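PDB 5AY6: flagellar hook protein FlgE from Caulobacter crescentus CB15, which builds the flagellar hook, the curved segment thought to work as a universal joint passing motor torque to the filament. Local coordinates for residues Glu73-Tyr85 and Glu91-Ser103. Residues are numbered along the deposited sequence; the frame is centred on the assembly and turned at random.
Sequences ENGVIVATGKVAY and ELVSSTIDYKGAS
L92 lays its CD1 methyl over one face of the Y85 ring, 4.1 Å from the centroid and 27° off the ring normal, a CH-pi contact. Chi1 (-176°) sets CG of L92 anti to the backbone N, and the turn at chi2 brings CD1 to Y85 and to V83 CB at 4.0 Å. V83 CG1 touches I97 CD1 at 3.6 Å, extending an apolar row that continues through I97 CG2 to A79 CB. Y85 OH hydrogen-bonds I128 O; losing this ring to an alanine is likely to strip L92 CD1 of its aromatic partner and leave I128 O without the hydroxyl. V93 and S94 both face A84, a classic beta bulge: V93 N bonds A84 O at 2.8 Å, S94 N only weakly. Where strand 92-99 breaks at T96 and I97, T96 OG1 accepts K82 N at 2.8 Å (N-H...O 164°), while T96 N bonds K82 O. The G81 and I97 CA atoms are 4.0 Å apart; a CB on G81 would clash with T96 O and I97 N. T80 and D98 form an antiparallel hydrogen-bonded pair, T80 N giving to D98 O at 2.9 Å and D98 N returning a bond to T80 O. At the polar edge, K100 NZ bonds I77 O weakly; a water accepting from I77 N is also bonded weakly by this amine. The hairpin ends the five-stranded antiparallel sheet of the FlgE third-domain region: 76-86 lies between 64-73 and outermost 92-99, K82 reaches E66, and D98 OD2 accepts from T106 N and salt-bridges R113 of strand 111-113.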
loop_
_atom_site.group_PDB
_atom_site.type_symbol
_atom_site.label_atom_id
_atom_site.label_comp_id
_atom_site.label_asym_id
_atom_site.label_seq_id
_atom_site.Cartn_x
_atom_site.Cartn_y
_atom_site.Cartn_z
ATOM N N GLU A 73 -0.166 -11.322 -21.511
ATOM C CA GLU A 73 -0.696 -11.918 -22.728
ATOM C C GLU A 73 -1.173 -13.329 -22.412
ATOM O O GLU A 73 -0.387 -14.172 -21.974
ATOM C CB GLU A 73 0.360 -11.933 -23.832
ATOM C CG GLU A 73 -0.147 -12.442 -25.174
ATOM C CD GLU A 73 0.899 -12.328 -26.269
ATOM O OE1 GLU A 73 2.105 -12.468 -25.961
ATOM O OE2 GLU A 73 0.514 -12.093 -27.436
ATOM N N ASN A 74 -2.466 -13.571 -22.617
ATOM C CA ASN A 74 -3.094 -14.833 -22.228
ATOM C C ASN A 74 -2.823 -15.187 -20.765
ATOM O O ASN A 74 -2.589 -16.349 -20.431
ATOM C CB ASN A 74 -2.618 -15.966 -23.134
ATOM C CG ASN A 74 -2.801 -15.646 -24.599
ATOM O OD1 ASN A 74 -3.775 -14.998 -24.986
ATOM N ND2 ASN A 74 -1.863 -16.095 -25.426
ATOM N N GLY A 75 -2.840 -14.176 -19.901
ATOM C CA GLY A 75 -2.652 -14.385 -18.478
ATOM C C GLY A 75 -1.207 -14.583 -18.060
ATOM O O GLY A 75 -0.933 -14.916 -16.909
ATOM N N VAL A 76 -0.281 -14.380 -18.993
ATOM C CA VAL A 76 1.145 -14.516 -18.699
ATOM C C VAL A 76 1.859 -13.167 -18.792
ATOM O O VAL A 76 1.725 -12.452 -19.782
ATOM C CB VAL A 76 1.822 -15.523 -19.651
ATOM C CG1 VAL A 76 3.338 -15.483 -19.491
ATOM C CG2 VAL A 76 1.288 -16.929 -19.397
ATOM N N ILE A 77 2.612 -12.821 -17.754
ATOM C CA ILE A 77 3.343 -11.559 -17.742
ATOM C C ILE A 77 4.502 -11.602 -18.734
ATOM O O ILE A 77 5.420 -12.406 -18.589
ATOM C CB ILE A 77 3.870 -11.233 -16.331
ATOM C CG1 ILE A 77 2.701 -11.098 -15.352
ATOM C CG2 ILE A 77 4.719 -9.972 -16.345
ATOM C CD1 ILE A 77 3.123 -10.934 -13.910
ATOM N N VAL A 78 4.451 -10.751 -19.755
ATOM C CA VAL A 78 5.539 -10.688 -20.727
ATOM C C VAL A 78 6.467 -9.504 -20.452
ATOM O O VAL A 78 7.603 -9.483 -20.914
ATOM C CB VAL A 78 5.012 -10.587 -22.175
ATOM C CG1 VAL A 78 4.121 -11.774 -22.494
ATOM C CG2 VAL A 78 4.262 -9.288 -22.386
ATOM N N ALA A 79 5.976 -8.523 -19.698
ATOM C CA ALA A 79 6.759 -7.332 -19.380
ATOM C C ALA A 79 6.253 -6.688 -18.096
ATOM O O ALA A 79 5.061 -6.738 -17.793
ATOM C CB ALA A 79 6.712 -6.335 -20.528
ATOM N N THR A 80 7.159 -6.075 -17.345
ATOM C CA THR A 80 6.794 -5.516 -16.052
ATOM C C THR A 80 7.790 -4.446 -15.612
ATOM O O THR A 80 8.929 -4.414 -16.081
ATOM C CB THR A 80 6.705 -6.625 -14.975
ATOM O OG1 THR A 80 6.185 -6.087 -13.752
ATOM C CG2 THR A 80 8.074 -7.242 -14.716
ATOM N N GLY A 81 7.347 -3.562 -14.724
ATOM C CA GLY A 81 8.227 -2.552 -14.160
ATOM C C GLY A 81 7.494 -1.448 -13.424
ATOM O O GLY A 81 6.354 -1.620 -12.988
ATOM N N LYS A 82 8.160 -0.306 -13.283
ATOM C CA LYS A 82 7.566 0.848 -12.628
ATOM C C LYS A 82 7.542 2.041 -13.573
ATOM O O LYS A 82 8.488 2.261 -14.331
ATOM C CB LYS A 82 8.331 1.194 -11.347
ATOM C CG LYS A 82 7.695 2.299 -10.526
ATOM C CD LYS A 82 8.240 2.332 -9.109
ATOM C CE LYS A 82 9.702 2.742 -9.074
ATOM N NZ LYS A 82 10.174 2.972 -7.674
ATOM N N VAL A 83 6.444 2.790 -13.545
ATOM C CA VAL A 83 6.358 4.049 -14.277
ATOM C C VAL A 83 6.240 5.205 -13.295
ATOM O O VAL A 83 5.757 5.041 -12.176
ATOM C CB VAL A 83 5.162 4.082 -15.251
ATOM C CG1 VAL A 83 5.393 3.123 -16.398
ATOM C CG2 VAL A 83 3.864 3.750 -14.525
ATOM N N ALA A 84 6.712 6.372 -13.714
ATOM C CA ALA A 84 6.637 7.561 -12.886
ATOM C C ALA A 84 6.102 8.705 -13.728
ATOM O O ALA A 84 6.665 9.023 -14.773
ATOM C CB ALA A 84 8.003 7.907 -12.306
ATOM N N TYR A 85 5.002 9.305 -13.282
ATOM C CA TYR A 85 4.426 10.445 -13.979
ATOM C C TYR A 85 4.650 11.726 -13.183
ATOM O O TYR A 85 4.601 11.716 -11.953
ATOM C CB TYR A 85 2.931 10.241 -14.215
ATOM C CG TYR A 85 2.582 9.025 -15.042
ATOM C CD1 TYR A 85 2.253 7.825 -14.435
ATOM C CD2 TYR A 85 2.562 9.085 -16.428
ATOM C CE1 TYR A 85 1.922 6.715 -15.185
ATOM C CE2 TYR A 85 2.234 7.984 -17.187
ATOM C CZ TYR A 85 1.916 6.800 -16.559
ATOM O OH TYR A 85 1.588 5.695 -17.309
ATOM N N GLU A 91 2.786 14.067 -17.297
ATOM C CA GLU A 91 3.588 13.435 -18.342
ATOM C C GLU A 91 4.392 12.268 -17.791
ATOM O O GLU A 91 4.799 12.286 -16.629
ATOM C CB GLU A 91 4.557 14.434 -18.973
ATOM C CG GLU A 91 3.939 15.711 -19.486
ATOM C CD GLU A 91 4.996 16.748 -19.813
ATOM O OE1 GLU A 91 5.531 17.372 -18.868
ATOM O OE2 GLU A 91 5.301 16.931 -21.010
ATOM N N LEU A 92 4.642 11.266 -18.631
ATOM C CA LEU A 92 5.552 10.189 -18.260
ATOM C C LEU A 92 6.959 10.749 -18.088
ATOM O O LEU A 92 7.448 11.490 -18.942
ATOM C CB LEU A 92 5.549 9.074 -19.308
ATOM C CG LEU A 92 6.411 7.863 -18.938
ATOM C CD1 LEU A 92 5.805 7.116 -17.760
ATOM C CD2 LEU A 92 6.607 6.929 -20.122
ATOM N N VAL A 93 7.604 10.402 -16.980
ATOM C CA VAL A 93 8.936 10.916 -16.675
ATOM C C VAL A 93 9.983 9.808 -16.763
ATOM O O VAL A 93 11.108 10.039 -17.208
ATOM C CB VAL A 93 8.971 11.571 -15.272
ATOM C CG1 VAL A 93 10.398 11.811 -14.807
ATOM C CG2 VAL A 93 8.198 12.879 -15.289
ATOM N N SER A 94 9.607 8.601 -16.355
ATOM C CA SER A 94 10.520 7.465 -16.440
ATOM C C SER A 94 9.768 6.139 -16.435
ATOM O O SER A 94 8.682 6.027 -15.856
ATOM C CB SER A 94 11.524 7.489 -15.292
ATOM O OG SER A 94 10.926 7.033 -14.093
ATOM N N SER A 95 10.361 5.143 -17.089
ATOM C CA SER A 95 9.814 3.791 -17.143
ATOM C C SER A 95 10.917 2.751 -16.971
ATOM O O SER A 95 11.982 2.866 -17.577
ATOM C CB SER A 95 9.086 3.548 -18.469
ATOM O OG SER A 95 8.776 2.169 -18.631
ATOM N N THR A 96 10.662 1.742 -16.144
ATOM C CA THR A 96 11.573 0.610 -16.030
ATOM C C THR A 96 10.927 -0.655 -16.580
ATOM O O THR A 96 11.402 -1.763 -16.322
ATOM C CB THR A 96 12.005 0.351 -14.574
ATOM O OG1 THR A 96 10.870 -0.060 -13.799
ATOM C CG2 THR A 96 12.633 1.604 -13.963
ATOM N N ILE A 97 9.840 -0.491 -17.327
ATOM C CA ILE A 97 9.160 -1.637 -17.922
ATOM C C ILE A 97 10.081 -2.326 -18.914
ATOM O O ILE A 97 10.630 -1.696 -19.818
ATOM C CB ILE A 97 7.852 -1.233 -18.635
ATOM C CG1 ILE A 97 6.945 -0.438 -17.696
ATOM C CG2 ILE A 97 7.111 -2.468 -19.139
ATOM C CD1 ILE A 97 5.673 0.063 -18.367
ATOM N N ASP A 98 10.253 -3.628 -18.729
ATOM C CA ASP A 98 11.137 -4.428 -19.564
ATOM C C ASP A 98 10.568 -5.844 -19.580
ATOM O O ASP A 98 9.661 -6.143 -18.801
ATOM C CB ASP A 98 12.565 -4.407 -19.010
ATOM C CG ASP A 98 13.614 -4.699 -20.066
ATOM O OD1 ASP A 98 13.252 -5.073 -21.202
ATOM O OD2 ASP A 98 14.813 -4.550 -19.750
ATOM N N TYR A 99 11.080 -6.714 -20.448
ATOM C CA TYR A 99 10.548 -8.074 -20.518
ATOM C C TYR A 99 10.786 -8.789 -19.187
ATOM O O TYR A 99 11.745 -8.481 -18.479
ATOM C CB TYR A 99 11.156 -8.852 -21.699
ATOM C CG TYR A 99 12.612 -9.267 -21.569
ATOM C CD1 TYR A 99 12.968 -10.447 -20.922
ATOM C CD2 TYR A 99 13.627 -8.504 -22.136
ATOM C CE1 TYR A 99 14.294 -10.841 -20.816
ATOM C CE2 TYR A 99 14.958 -8.891 -22.039
ATOM C CZ TYR A 99 15.285 -10.060 -21.377
ATOM O OH TYR A 99 16.604 -10.451 -21.276
ATOM N N LYS A 100 9.902 -9.718 -18.832
ATOM C CA LYS A 100 10.003 -10.394 -17.535
ATOM C C LYS A 100 11.288 -11.206 -17.399
ATOM O O LYS A 100 11.556 -12.105 -18.199
ATOM C CB LYS A 100 8.800 -11.312 -17.296
ATOM C CG LYS A 100 8.868 -12.056 -15.961
ATOM C CD LYS A 100 7.609 -12.862 -15.693
ATOM C CE LYS A 100 7.407 -13.937 -16.744
ATOM N NZ LYS A 100 6.125 -14.669 -16.545
ATOM N N GLY A 101 12.072 -10.883 -16.373
ATOM C CA GLY A 101 13.303 -11.596 -16.083
ATOM C C GLY A 101 14.529 -10.890 -16.628
ATOM O O GLY A 101 15.652 -11.365 -16.464
ATOM N N ALA A 102 14.307 -9.747 -17.271
ATOM C CA ALA A 102 15.377 -9.013 -17.934
ATOM C C ALA A 102 16.423 -8.531 -16.939
ATOM O O ALA A 102 16.104 -8.152 -15.809
ATOM C CB ALA A 102 14.813 -7.839 -18.708
ATOM N N SER A 103 17.679 -8.546 -17.372
ATOM C CA SER A 103 18.781 -8.056 -16.547
ATOM C C SER A 103 20.048 -7.812 -17.360
ATOM O O SER A 103 20.544 -8.721 -18.020
ATOM C CB SER A 103 19.075 -9.031 -15.419
ATOM O OG SER A 103 20.275 -8.701 -14.741
HETATM O O HOH W 1 3.291 -14.696 -15.406
HETATM O O HOH W 2 11.687 -4.280 -15.101
HETATM O O HOH W 3 10.426 4.526 -13.504
#